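Putative lipase/esterase (Lactobacillus plantarum WCFS1, PDB 3BXP) is a putative carboxylesterase of the alpha/beta-hydrolase superfamily that probably hydrolyses ester bonds, its natural substrate not being established. Local coordinates at residues B[37-42]-B[91-96]; B[44-49]-B[81-86]; B[74-79]-B[172-177]; B[151-156]-B[211-216]; B[193-198]-B[257-262]. All coordinates share one frame; numbering follows the deposited sequence.

Interaction 1 of 5, residues B[37-42]-B[91-96]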
# COMPACT_ATOMS: atom_id res chain seq x y z
N ILE B 37 6.02 -4.99 23.27
CA ILE B 37 4.82 -4.33 23.79
C ILE B 37 4.31 -3.30 22.78
O ILE B 37 5.10 -2.54 22.18
CB ILE B 37 5.13 -3.63 25.19
CG1 ILE B 37 3.91 -2.89 25.80
CG2 ILE B 37 6.26 -2.60 25.09
CD1 ILE B 37 3.91 -2.88 27.30
N MSE B 38 3.02 -3.30 22.60
CA MSE B 38 2.37 -2.35 21.70
C MSE B 38 1.56 -1.38 22.52
O MSE B 38 0.66 -1.77 23.24
CB MSE B 38 1.42 -3.04 20.71
CG MSE B 38 0.88 -2.10 19.73
SE MSE B 38 -0.13 -3.04 18.34
CE MSE B 38 1.34 -4.08 17.56
N ILE B 39 1.82 -0.11 22.29
CA ILE B 39 1.03 0.99 22.87
C ILE B 39 0.04 1.53 21.84
O ILE B 39 0.45 2.01 20.77
CB ILE B 39 1.92 2.18 23.29
CG1 ILE B 39 3.00 1.79 24.30
CG2 ILE B 39 1.03 3.36 23.84
CD1 ILE B 39 4.05 2.95 24.51
N ILE B 40 -1.23 1.44 22.18
CA ILE B 40 -2.34 1.72 21.24
C ILE B 40 -2.95 3.09 21.58
O ILE B 40 -3.40 3.33 22.73
CB ILE B 40 -3.43 0.62 21.28
CG1 ILE B 40 -2.92 -0.73 20.76
CG2 ILE B 40 -4.65 1.07 20.44
CD1 ILE B 40 -3.83 -1.91 21.13
N CYS B 41 -2.84 4.02 20.61
CA CYS B 41 -3.48 5.30 20.68
C CYS B 41 -4.78 5.17 19.86
O CYS B 41 -4.72 5.05 18.67
CB CYS B 41 -2.58 6.42 20.14
SG CYS B 41 -1.18 6.70 21.21
N PRO B 42 -5.94 5.12 20.53
CA PRO B 42 -7.23 4.86 19.86
C PRO B 42 -7.68 5.94 18.87
O PRO B 42 -7.17 7.10 18.89
CB PRO B 42 -8.23 4.78 21.02
CG PRO B 42 -7.41 4.60 22.25
CD PRO B 42 -6.11 5.27 22.00
N GLY B 91 5.07 10.09 25.60
CA GLY B 91 6.40 9.97 26.19
C GLY B 91 6.41 9.46 27.64
O GLY B 91 7.28 8.64 28.02
N ALA B 92 5.51 10.01 28.46
CA ALA B 92 5.35 9.59 29.85
C ALA B 92 4.92 8.11 29.95
O ALA B 92 5.29 7.42 30.89
CB ALA B 92 4.38 10.51 30.59
N THR B 93 4.16 7.64 28.97
CA THR B 93 3.64 6.25 28.97
C THR B 93 4.78 5.28 28.62
O THR B 93 4.91 4.16 29.20
CB THR B 93 2.43 6.10 28.00
OG1 THR B 93 1.40 7.03 28.34
CG2 THR B 93 1.87 4.68 28.03
N ILE B 94 5.56 5.67 27.63
CA ILE B 94 6.74 4.92 27.29
C ILE B 94 7.68 4.84 28.53
O ILE B 94 8.17 3.76 28.90
CB ILE B 94 7.49 5.52 26.08
CG1 ILE B 94 6.66 5.34 24.77
CG2 ILE B 94 8.85 4.87 25.96
CD1 ILE B 94 7.14 6.23 23.59
N ASP B 95 7.90 5.97 29.17
CA ASP B 95 8.70 5.98 30.41
C ASP B 95 8.11 5.06 31.47
O ASP B 95 8.78 4.19 32.03
CB ASP B 95 8.75 7.41 30.92
CG ASP B 95 9.68 7.59 32.10
OD1 ASP B 95 9.35 7.05 33.14
OD2 ASP B 95 10.68 8.32 32.01
N TRP B 96 6.81 5.18 31.69
CA TRP B 96 6.17 4.30 32.68
C TRP B 96 6.39 2.81 32.36
O TRP B 96 6.75 1.99 33.22
CB TRP B 96 4.69 4.65 32.81
CG TRP B 96 4.01 3.82 33.84
CD1 TRP B 96 4.03 3.99 35.22
CD2 TRP B 96 3.18 2.67 33.60
NE1 TRP B 96 3.26 3.01 35.81
CE2 TRP B 96 2.74 2.19 34.85
CE3 TRP B 96 2.76 2.00 32.43
CZ2 TRP B 96 1.89 1.07 34.97
CZ3 TRP B 96 1.93 0.88 32.56
CH2 TRP B 96 1.51 0.44 33.82

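Interaction 2 of 5, residues B[44-49]-B[81-86]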
# COMPACT_ATOMS: atom_id res chain seq x y z
N GLY B 44 -11.16 8.30 17.39
CA GLY B 44 -12.15 9.05 18.08
C GLY B 44 -12.19 10.54 17.78
O GLY B 44 -12.84 11.31 18.47
N GLY B 45 -11.46 10.92 16.74
CA GLY B 45 -11.52 12.29 16.18
C GLY B 45 -11.25 13.41 17.15
O GLY B 45 -11.68 14.57 16.95
N PHE B 46 -10.49 13.07 18.17
CA PHE B 46 -10.06 13.95 19.25
C PHE B 46 -11.20 14.39 20.16
O PHE B 46 -11.02 15.26 21.03
CB PHE B 46 -9.28 15.18 18.76
CG PHE B 46 -8.09 14.87 17.89
CD1 PHE B 46 -6.89 14.37 18.39
CD2 PHE B 46 -8.16 15.13 16.54
CE1 PHE B 46 -5.79 14.15 17.52
CE2 PHE B 46 -7.08 14.89 15.68
CZ PHE B 46 -5.90 14.40 16.19
N THR B 47 -12.37 13.75 20.02
CA THR B 47 -13.51 14.06 20.89
C THR B 47 -13.92 12.94 21.83
O THR B 47 -14.64 13.17 22.81
CB THR B 47 -14.77 14.48 20.06
OG1 THR B 47 -15.17 13.41 19.19
CG2 THR B 47 -14.43 15.73 19.22
N TYR B 48 -13.48 11.74 21.51
CA TYR B 48 -13.70 10.53 22.35
C TYR B 48 -12.56 9.57 22.14
O TYR B 48 -11.71 9.77 21.27
CB TYR B 48 -15.05 9.85 22.05
CG TYR B 48 -15.18 9.12 20.70
CD1 TYR B 48 -15.53 9.80 19.56
CD2 TYR B 48 -15.00 7.71 20.62
CE1 TYR B 48 -15.66 9.17 18.37
CE2 TYR B 48 -15.13 7.08 19.41
CZ TYR B 48 -15.46 7.80 18.29
OH TYR B 48 -15.61 7.21 17.06
N HIS B 49 -12.57 8.46 22.88
CA HIS B 49 -11.57 7.43 22.72
C HIS B 49 -12.25 6.20 22.22
O HIS B 49 -13.02 5.58 22.96
CB HIS B 49 -10.80 7.10 24.00
CG HIS B 49 -10.03 8.26 24.57
ND1 HIS B 49 -10.38 8.86 25.76
CD2 HIS B 49 -8.92 8.90 24.12
CE1 HIS B 49 -9.52 9.85 26.01
NE2 HIS B 49 -8.61 9.86 25.06
N SER B 81 -6.91 21.87 24.16
CA SER B 81 -6.22 21.40 22.97
C SER B 81 -5.53 20.08 23.28
O SER B 81 -5.29 19.71 24.43
CB SER B 81 -5.22 22.41 22.47
OG SER B 81 -5.84 23.67 22.26
N VAL B 82 -5.22 19.40 22.19
CA VAL B 82 -4.64 18.08 22.26
C VAL B 82 -3.14 18.18 22.48
O VAL B 82 -2.56 17.37 23.16
CB VAL B 82 -4.91 17.29 20.93
CG1 VAL B 82 -4.13 15.98 20.87
CG2 VAL B 82 -6.40 17.06 20.77
N TYR B 83 -2.50 19.15 21.85
CA TYR B 83 -1.08 19.25 21.91
C TYR B 83 -0.70 20.52 22.68
O TYR B 83 -1.52 21.44 22.74
CB TYR B 83 -0.53 19.31 20.46
CG TYR B 83 -0.76 18.06 19.62
CD1 TYR B 83 -0.04 16.90 19.88
CD2 TYR B 83 -1.70 18.00 18.58
CE1 TYR B 83 -0.20 15.73 19.14
CE2 TYR B 83 -1.90 16.81 17.84
CZ TYR B 83 -1.15 15.69 18.12
OH TYR B 83 -1.32 14.56 17.42
N PRO B 84 0.52 20.59 23.26
CA PRO B 84 1.51 19.53 23.07
C PRO B 84 1.28 18.33 23.96
O PRO B 84 2.02 17.35 23.94
CB PRO B 84 2.82 20.21 23.45
CG PRO B 84 2.42 21.13 24.52
CD PRO B 84 1.05 21.67 24.13
N TRP B 85 0.21 18.39 24.71
CA TRP B 85 0.00 17.43 25.81
C TRP B 85 0.04 15.96 25.42
O TRP B 85 0.66 15.16 26.13
CB TRP B 85 -1.29 17.71 26.59
CG TRP B 85 -1.55 19.20 26.69
CD1 TRP B 85 -2.57 19.89 26.09
CD2 TRP B 85 -0.74 20.18 27.33
NE1 TRP B 85 -2.44 21.23 26.31
CE2 TRP B 85 -1.34 21.42 27.10
CE3 TRP B 85 0.43 20.12 28.11
CZ2 TRP B 85 -0.80 22.61 27.59
CZ3 TRP B 85 0.95 21.30 28.62
CH2 TRP B 85 0.32 22.53 28.38
N ALA B 86 -0.62 15.58 24.32
CA ALA B 86 -0.67 14.17 23.93
C ALA B 86 0.73 13.58 23.70
O ALA B 86 0.93 12.42 24.00
CB ALA B 86 -1.57 13.95 22.68

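Interaction 3 of 5, residues B[74-79]-B[172-177]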
# COMPACT_ATOMS: atom_id res chain seq x y z
N GLN B 74 -4.85 13.05 25.54
CA GLN B 74 -5.63 14.27 25.67
C GLN B 74 -6.62 14.49 24.53
O GLN B 74 -6.25 14.48 23.34
CB GLN B 74 -4.66 15.44 25.68
CG GLN B 74 -5.23 16.74 26.03
CD GLN B 74 -5.81 16.75 27.40
OE1 GLN B 74 -5.10 16.49 28.37
NE2 GLN B 74 -7.09 17.06 27.52
N LEU B 75 -7.84 14.86 24.90
CA LEU B 75 -8.88 15.19 23.92
C LEU B 75 -9.20 16.68 24.04
O LEU B 75 -8.69 17.39 24.94
CB LEU B 75 -10.16 14.42 24.22
CG LEU B 75 -10.03 12.91 24.23
CD1 LEU B 75 -11.34 12.27 24.69
CD2 LEU B 75 -9.56 12.48 22.82
N ILE B 76 -10.08 17.14 23.16
CA ILE B 76 -10.41 18.59 23.12
C ILE B 76 -11.52 18.89 24.14
O ILE B 76 -11.91 20.01 24.30
CB ILE B 76 -10.79 19.12 21.69
CG1 ILE B 76 -12.07 18.48 21.15
CG2 ILE B 76 -9.70 18.92 20.67
CD1 ILE B 76 -12.64 19.30 19.99
N VAL B 77 -12.02 17.86 24.81
CA VAL B 77 -13.14 18.01 25.77
C VAL B 77 -12.86 19.11 26.76
O VAL B 77 -11.73 19.30 27.21
CB VAL B 77 -13.41 16.67 26.53
CG1 VAL B 77 -13.72 15.56 25.51
CG2 VAL B 77 -12.23 16.34 27.44
N GLY B 78 -13.93 19.84 27.09
CA GLY B 78 -13.83 20.91 28.07
C GLY B 78 -12.95 22.05 27.61
O GLY B 78 -12.27 22.69 28.41
N ASP B 79 -12.98 22.30 26.31
CA ASP B 79 -12.29 23.44 25.71
C ASP B 79 -10.78 23.38 25.98
O ASP B 79 -10.16 24.31 26.49
CB ASP B 79 -12.85 24.77 26.19
CG ASP B 79 -12.35 25.91 25.38
OD1 ASP B 79 -11.77 25.65 24.31
OD2 ASP B 79 -12.55 27.08 25.77
N ASN B 172 -7.65 24.46 14.83
CA ASN B 172 -6.99 25.26 15.86
C ASN B 172 -7.34 24.88 17.32
O ASN B 172 -6.58 25.16 18.25
CB ASN B 172 -7.21 26.76 15.55
CG ASN B 172 -6.13 27.33 14.64
OD1 ASN B 172 -4.98 27.56 15.07
ND2 ASN B 172 -6.48 27.58 13.38
N GLN B 173 -8.48 24.23 17.51
CA GLN B 173 -8.82 23.65 18.80
C GLN B 173 -7.90 22.50 19.13
O GLN B 173 -7.43 22.38 20.26
CB GLN B 173 -10.25 23.19 18.82
CG GLN B 173 -10.69 22.78 20.24
CD GLN B 173 -10.99 23.94 21.20
OE1 GLN B 173 -11.40 25.04 20.78
NE2 GLN B 173 -10.89 23.65 22.49
N ILE B 174 -7.57 21.70 18.13
CA ILE B 174 -6.67 20.55 18.35
C ILE B 174 -5.31 21.11 18.71
O ILE B 174 -4.69 20.68 19.65
CB ILE B 174 -6.57 19.62 17.10
CG1 ILE B 174 -7.96 18.98 16.79
CG2 ILE B 174 -5.41 18.60 17.29
CD1 ILE B 174 -8.21 18.59 15.31
N THR B 175 -4.90 22.15 17.97
CA THR B 175 -3.69 22.92 18.31
C THR B 175 -3.50 24.12 17.36
O THR B 175 -3.72 24.04 16.14
CB THR B 175 -2.40 22.03 18.28
OG1 THR B 175 -1.23 22.80 18.59
CG2 THR B 175 -2.16 21.40 16.91
N THR B 176 -3.04 25.20 17.95
CA THR B 176 -2.66 26.39 17.17
C THR B 176 -1.19 26.29 16.82
O THR B 176 -0.61 27.18 16.21
CB THR B 176 -2.85 27.65 18.00
OG1 THR B 176 -2.28 27.44 19.29
CG2 THR B 176 -4.33 27.98 18.13
N ASP B 177 -0.55 25.21 17.25
CA ASP B 177 0.87 24.99 16.88
C ASP B 177 0.91 24.38 15.47
O ASP B 177 0.76 23.16 15.30
CB ASP B 177 1.60 24.11 17.89
CG ASP B 177 3.09 24.02 17.64
OD1 ASP B 177 3.59 24.46 16.59
OD2 ASP B 177 3.77 23.49 18.52

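Interaction 4 of 5, residues B[151-156]-B[211-216]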
# COMPACT_ATOMS: atom_id res chain seq x y z
N ILE B 151 6.32 1.90 14.37
CA ILE B 151 4.93 2.34 14.52
C ILE B 151 4.07 1.57 13.54
O ILE B 151 4.56 1.05 12.52
CB ILE B 151 4.73 3.94 14.33
CG1 ILE B 151 4.83 4.40 12.87
CG2 ILE B 151 5.69 4.70 15.26
CD1 ILE B 151 4.47 5.89 12.64
N ILE B 152 2.81 1.49 13.89
CA ILE B 152 1.75 0.93 13.04
C ILE B 152 0.68 2.00 12.99
O ILE B 152 0.34 2.57 14.03
CB ILE B 152 1.14 -0.38 13.65
CG1 ILE B 152 2.13 -1.56 13.55
CG2 ILE B 152 -0.17 -0.74 12.93
CD1 ILE B 152 1.71 -2.79 14.34
N LEU B 153 0.21 2.30 11.78
CA LEU B 153 -0.85 3.28 11.58
C LEU B 153 -1.99 2.69 10.80
O LEU B 153 -1.80 2.18 9.70
CB LEU B 153 -0.34 4.54 10.84
CG LEU B 153 0.81 5.33 11.49
CD1 LEU B 153 1.28 6.43 10.54
CD2 LEU B 153 0.28 5.94 12.81
N GLY B 154 -3.18 2.74 11.39
CA GLY B 154 -4.42 2.34 10.66
C GLY B 154 -5.32 3.53 10.44
O GLY B 154 -5.63 4.28 11.39
N TYR B 155 -5.72 3.72 9.19
CA TYR B 155 -6.50 4.86 8.79
C TYR B 155 -6.12 6.13 9.60
O TYR B 155 -6.99 6.78 10.16
CB TYR B 155 -8.01 4.57 8.92
CG TYR B 155 -8.46 3.80 10.14
CD1 TYR B 155 -8.26 2.46 10.24
CD2 TYR B 155 -9.10 4.43 11.18
CE1 TYR B 155 -8.70 1.73 11.34
CE2 TYR B 155 -9.54 3.73 12.31
CZ TYR B 155 -9.33 2.40 12.39
OH TYR B 155 -9.77 1.69 13.47
N PRO B 156 -4.84 6.53 9.57
CA PRO B 156 -4.46 7.61 10.45
C PRO B 156 -4.84 8.97 9.94
O PRO B 156 -4.79 9.20 8.74
CB PRO B 156 -2.96 7.56 10.41
CG PRO B 156 -2.66 7.08 9.03
CD PRO B 156 -3.66 6.01 8.83
N LEU B 211 -1.41 8.59 2.33
CA LEU B 211 -0.57 8.79 1.14
C LEU B 211 0.49 9.84 1.47
O LEU B 211 1.63 9.73 1.08
CB LEU B 211 -1.43 9.28 -0.04
CG LEU B 211 -2.32 8.20 -0.66
CD1 LEU B 211 -3.42 8.85 -1.51
CD2 LEU B 211 -1.48 7.20 -1.53
N LYS B 212 0.08 10.86 2.18
CA LYS B 212 1.01 11.96 2.55
C LYS B 212 2.13 11.44 3.49
O LYS B 212 3.31 11.73 3.26
CB LYS B 212 0.25 13.10 3.23
CG LYS B 212 -0.55 13.95 2.31
CD LYS B 212 -1.54 14.84 3.06
CE LYS B 212 -2.10 15.99 2.25
NZ LYS B 212 -1.21 17.23 2.35
N TYR B 213 1.79 10.68 4.51
CA TYR B 213 2.82 10.18 5.45
C TYR B 213 3.76 9.19 4.70
O TYR B 213 4.99 9.20 4.83
CB TYR B 213 2.15 9.47 6.64
CG TYR B 213 3.11 9.22 7.74
CD1 TYR B 213 3.71 10.26 8.40
CD2 TYR B 213 3.46 7.92 8.12
CE1 TYR B 213 4.64 10.06 9.43
CE2 TYR B 213 4.39 7.71 9.13
CZ TYR B 213 4.97 8.77 9.79
OH TYR B 213 5.91 8.52 10.81
N VAL B 214 3.18 8.28 3.93
CA VAL B 214 3.98 7.30 3.18
C VAL B 214 4.91 7.99 2.18
O VAL B 214 6.07 7.62 2.05
CB VAL B 214 3.11 6.20 2.55
CG1 VAL B 214 3.94 5.20 1.71
CG2 VAL B 214 2.33 5.46 3.70
N GLN B 215 4.41 9.00 1.47
CA GLN B 215 5.26 9.71 0.54
C GLN B 215 6.51 10.18 1.24
O GLN B 215 7.62 10.01 0.77
CB GLN B 215 4.50 10.89 -0.06
CG GLN B 215 5.34 11.87 -0.87
CD GLN B 215 6.04 12.93 -0.03
OE1 GLN B 215 5.47 13.46 0.93
NE2 GLN B 215 7.28 13.24 -0.39
N ALA B 216 6.31 10.77 2.41
CA ALA B 216 7.42 11.46 3.12
C ALA B 216 8.40 10.44 3.65
O ALA B 216 9.61 10.66 3.64
CB ALA B 216 6.85 12.32 4.30

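Interaction 5 of 5, residues B[193-198]-B[257-262]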
# COMPACT_ATOMS: atom_id res chain seq x y z
N PRO B 193 10.67 2.97 11.59
CA PRO B 193 9.89 2.30 10.56
C PRO B 193 8.37 2.26 10.86
O PRO B 193 7.93 2.15 12.01
CB PRO B 193 10.48 0.88 10.55
CG PRO B 193 11.86 1.09 10.95
CD PRO B 193 11.77 2.12 12.05
N ALA B 194 7.61 2.24 9.78
CA ALA B 194 6.18 2.24 9.91
C ALA B 194 5.48 1.24 8.97
O ALA B 194 5.84 1.06 7.83
CB ALA B 194 5.63 3.67 9.68
N PHE B 195 4.47 0.62 9.52
CA PHE B 195 3.47 -0.12 8.77
C PHE B 195 2.22 0.71 8.78
O PHE B 195 1.62 0.99 9.83
CB PHE B 195 3.25 -1.50 9.43
CG PHE B 195 2.21 -2.39 8.74
CD1 PHE B 195 0.86 -2.26 8.98
CD2 PHE B 195 2.62 -3.41 7.91
CE1 PHE B 195 -0.04 -3.06 8.35
CE2 PHE B 195 1.71 -4.21 7.28
CZ PHE B 195 0.36 -4.03 7.51
N VAL B 196 1.77 1.07 7.59
CA VAL B 196 0.59 1.90 7.42
C VAL B 196 -0.45 1.13 6.59
O VAL B 196 -0.13 0.49 5.58
CB VAL B 196 0.99 3.22 6.69
CG1 VAL B 196 -0.17 4.19 6.52
CG2 VAL B 196 2.16 3.92 7.35
N TRP B 197 -1.68 1.18 7.02
CA TRP B 197 -2.82 0.61 6.24
C TRP B 197 -4.02 1.50 6.31
O TRP B 197 -4.22 2.27 7.27
CB TRP B 197 -3.16 -0.83 6.65
CG TRP B 197 -3.84 -0.94 7.95
CD1 TRP B 197 -3.24 -0.98 9.19
CD2 TRP B 197 -5.26 -0.96 8.20
NE1 TRP B 197 -4.17 -1.06 10.16
CE2 TRP B 197 -5.43 -1.04 9.59
CE3 TRP B 197 -6.39 -0.90 7.40
CZ2 TRP B 197 -6.69 -1.08 10.18
CZ3 TRP B 197 -7.64 -0.97 8.00
CH2 TRP B 197 -7.77 -1.06 9.36
N GLN B 198 -4.83 1.42 5.26
CA GLN B 198 -6.10 2.12 5.24
C GLN B 198 -6.98 1.48 4.22
O GLN B 198 -6.53 0.69 3.43
CB GLN B 198 -5.90 3.60 4.93
CG GLN B 198 -7.17 4.46 4.99
CD GLN B 198 -6.87 5.95 5.14
OE1 GLN B 198 -5.77 6.41 4.83
NE2 GLN B 198 -7.86 6.71 5.56
N ALA B 257 -9.05 -11.66 9.13
CA ALA B 257 -8.74 -10.35 8.55
C ALA B 257 -7.30 -10.34 8.04
O ALA B 257 -6.39 -10.95 8.65
CB ALA B 257 -8.98 -9.22 9.58
N ILE B 258 -7.12 -9.64 6.91
CA ILE B 258 -5.81 -9.62 6.26
C ILE B 258 -4.81 -8.73 7.02
O ILE B 258 -3.66 -9.07 7.16
CB ILE B 258 -5.92 -9.13 4.77
CG1 ILE B 258 -6.74 -10.09 3.91
CG2 ILE B 258 -4.56 -9.00 4.15
CD1 ILE B 258 -7.20 -9.43 2.56
N TRP B 259 -5.23 -7.57 7.51
CA TRP B 259 -4.24 -6.56 7.86
C TRP B 259 -3.38 -6.98 9.08
O TRP B 259 -2.19 -6.74 9.07
CB TRP B 259 -4.86 -5.15 7.98
CG TRP B 259 -5.40 -4.77 9.29
CD1 TRP B 259 -6.72 -4.73 9.66
CD2 TRP B 259 -4.64 -4.37 10.45
NE1 TRP B 259 -6.82 -4.33 10.99
CE2 TRP B 259 -5.56 -4.08 11.47
CE3 TRP B 259 -3.29 -4.21 10.70
CZ2 TRP B 259 -5.15 -3.66 12.72
CZ3 TRP B 259 -2.88 -3.76 11.95
CH2 TRP B 259 -3.81 -3.53 12.94
N PRO B 260 -3.97 -7.65 10.09
CA PRO B 260 -3.16 -8.03 11.23
C PRO B 260 -2.13 -9.04 10.85
O PRO B 260 -1.02 -9.00 11.37
CB PRO B 260 -4.20 -8.64 12.18
CG PRO B 260 -5.39 -7.94 11.90
CD PRO B 260 -5.39 -7.85 10.40
N GLN B 261 -2.47 -9.89 9.89
CA GLN B 261 -1.56 -10.95 9.41
C GLN B 261 -0.34 -10.31 8.74
O GLN B 261 0.82 -10.68 8.97
CB GLN B 261 -2.28 -11.86 8.44
CG GLN B 261 -3.47 -12.60 9.00
CD GLN B 261 -3.99 -13.62 8.01
OE1 GLN B 261 -3.26 -14.54 7.62
NE2 GLN B 261 -5.25 -13.45 7.57
N LEU B 262 -0.60 -9.26 7.97
CA LEU B 262 0.46 -8.51 7.31
C LEU B 262 1.32 -7.75 8.30
O LEU B 262 2.55 -7.69 8.15
CB LEU B 262 -0.11 -7.57 6.26
CG LEU B 262 -0.84 -8.14 5.06
CD1 LEU B 262 -1.50 -7.00 4.25
CD2 LEU B 262 0.02 -8.97 4.14

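Interaction 1 of 5, residues B[37-42]-B[91-96]
Ile-39 meets Thr-93 and Ile-94 through branched alkyl groups, with no ring or amide face involved; the aromatic group of the helical segment, Trp-96, is turned to Ile-18 of strand 16-23 instead. The closest touch is between Ile-39 CD1 and Ile-94 CG1, 3.5 Å apart. The two isoleucine side chains cross at about a right angle, the end of one meeting the flank of the other. In Ile-39, CG1 stands anti to the carbonyl carbon (chi1 -58°) and the chain then runs on extended, which carries CD1 out from the sheet to the helix. Its other branch, CG2, comes near the methyl CG2 of Thr-93, at a looser 4.5 Å. This is the interface between the sheet and one helical layer of the three-layer alpha/beta-hydrolase fold: helix 85-99 belongs to the beta-alpha-beta crossover from strand 67-72 to strand 110-116, and it lies over strand 35-41, which runs between those two in the sheet. Beta-branched isoleucine suits a central strand, whose extended backbone it tolerates well, and its long branch reaches the helix; Ile-111 and Leu-113 of the next strand also touch Ile-39. Threonine suits its helical place for a double reason. Its hydroxyl OG1 bonds back to the carbonyl O of Gln-89, one turn earlier, and so the buried polar atom is satisfied within the helix while the methyl is offered to the sheet.

Interaction 2 of 5, residues B[44-49]-B[81-86]
Phe-46 and Val-82 cross at about a right angle, the ring of the one coming obliquely against the two methyls of the other. Val-82 CG2 lies nearest, 3.6 Å from Phe-46 CD1, and also approaches Phe-46 CB. Val-82 CG1 comes within 4.0 Å of that same Phe-46 CD1. CG1 is anti to the backbone N of Val-82 (chi1 171°), and it also sits over the centre of one face of the Tyr-83 ring, 3.8 Å above the plane. A small branched side chain is thus wedged between two aromatic ones, and valine suits the place because CG2 meets Phe-46 while CG1 lies against both rings. Tyr-83 comes near Phe-46 only with its hydroxyl, OH lying a loose 4.5 Å from Phe-46 CE1; that hydroxyl is hydrogen-bonded to His-121 ND1. The segment 44-49 follows strand 35-41 and carries glycines at a position consistent with the oxyanion-hole loop of related alpha/beta-hydrolases. Glycine is called for at Gly-44, where a CB would run into the carbonyl O of Tyr-48; CA of this residue lies 3.4 Å above the Tyr-48 ring. Gly-44 O accepts from both Thr-47 N (2.9 Å) and Tyr-48 N (3.1 Å), closing the turn. Phe-46 itself has a positive phi of 68°, and its ring is sent inward, against Ala-118 and His-121 of helix 118-129. Ile-174 of helix 168-174 touches Phe-46, Val-82 and Tyr-83 alike.

Interaction 3 of 5, residues B[74-79]-B[172-177]
Asp-79 OD1 receives Gln-173 NE2 on its anti lone pair, the one directed away from the other carboxylate oxygen and less often used than the syn. The bond is short and nearly straight, 2.8 Å from Gln-173 NE2 to Asp-79 OD1 with an N-H...O angle of 173°. The acceptor lies in the plane of the glutamine amide, although amide and carboxylate planes are turned 36° apart. With CG anti to the backbone N and a bend at chi2, Gln-173 folds over toward the loop; glutamine suits the place because its CG lies against Ile-76 while its amide reaches the carboxylate. Its NE2 is also bonded to the carbonyl O of Gln-80, and Asp-79 OD1 to N4 of a bound HEPES buffer molecule. The loop 74-79, after strand 67-72, here meets the end of helix 168-174, in the region following strand 150-154 where many alpha/beta-hydrolases insert a lid. Thr-175 leaves the helix and closes an ST turn, OG1 accepting from Asp-177 N at 2.8 Å. Beside the polar bond, Ile-76 packs its CB 3.9 Å from Gln-173 CG, and its CG2 lies 4.3 Å from Ile-174 CG1.

Interaction 4 of 5, residues B[151-156]-B[211-216]
Tyr-213 reaches from helix 208-219 to Ile-151 and Leu-153 on strand 150-154. From CB the chain leaves with CG anti to the backbone N (chi1 -167°), which sends the ring outward from the helix toward the sheet. The CD2 side of the ring arrives first: CD2 is 3.6 Å from Leu-153 CD1. CE2 is shared, 3.6 Å from Leu-153 CD1 and 4.0 Å from Ile-151 CD1, both methyls approaching the ring obliquely. CZ comes next, 4.1 Å from Ile-151 CD1, and at the end OH rests 3.5 Å from that same methyl of Ile-151. Leucine crosses the tyrosine at about a right angle, whereas isoleucine comes from the opposite direction, its extended CG1-CD1 arm meeting the ring's far end. In the alpha/beta-hydrolase fold this helix links strands 194-199 and 224-229, and here it also covers the neighbouring strand, whose residues 151 and 153 point to the same side. Tyrosine suits the place because its ring spans the apolar layer while its hydroxyl bonds to Asn-127 ND2 of helix 118-129. With an alanine here, the methyls of Ile-151 and Leu-153 would probably lose their partner and Asn-127 its hydroxyl mate. Val-123 of helix 118-129 touches both strand side chains. Elsewhere on helix 208-219, Leu-211 and Gln-215 pack against Gln-215 and Ile-208 of the second subunit.

Interaction 5 of 5, residues B[193-198]-B[257-262]
Trp-197 and Trp-259 stack face to face, joining strand 194-199 to the C-terminal helix 258-269 of the alpha/beta-hydrolase fold, whose first turn, 258-262, runs nearly antiparallel to strand residues 194-198. The six-membered ring of Trp-197 lies over the five-membered ring of Trp-259, centroids 3.9 Å apart and planes 21° from parallel. Trp-197 NE1 stands over the Trp-259 face toward its rim, 3.3 Å from Trp-259 CE3. In both residues CG sits between the backbone N and the carbonyl carbon (chi1 73° in Trp-197), and the two large rings are thereby laid flat between strand and helix. Beside the stack, Phe-195 crosses Trp-259 obliquely, its CE1 4.2 Å from Trp-259 CE3, and its CZ touches Leu-262 CB at 3.8 Å. The axes of segments 194-198 and 258-262 approach to 10.2 Å, an ordinary helix-to-sheet spacing, which the two stacked indoles bridge; tryptophan suits it because it offers the broadest flat apolar face. Next outward, Pro-260 CD lies on the opposite face of Trp-259, toward its rim, 3.3 Å above the plane, while Ile-57 of helix 54-63 and Phe-229 of strand 224-229 touch the same residue. A serine in place of Trp-259 would probably leave one face of Trp-197 without its stacking partner and open a gap between strand and helix. Tyr-155 meets Trp-197 nearly at right angles, and Leu-262 packs on Phe-229 of the second subunit. Gln-261 NE2 braces the first turn, donating to Ala-257 O at 3.0 Å from above the carbonyl plane.

Overall arrangement
Interactions 1, 4 and 5 are built on one sheet, while interactions 2 and 3, about 6 Å apart between centres, lie together on one side of the chain's centre, opposite interaction 5. There Val-82 N probably bonds to Ile-174 O at 2.9 Å, and Phe-46 O to Ile-76 N at 3.0 Å; beside them, a HEPES molecule, probably from the crystallisation liquor, is bonded to Trp-85, Ser-81 and Asp-79. Interactions 4 and 5 sit on neighbouring strands, Leu-153 N lying 2.7 Å from Phe-195 O, and both reach the second subunit. Interaction 1 touches interaction 4 through Met-38 CE and Ile-152 CD1, 3.5 Å apart. The probable nucleophile elbow, with Ser-117, lies near Phe-46 of interaction 2 and touches Leu-153 of interaction 4.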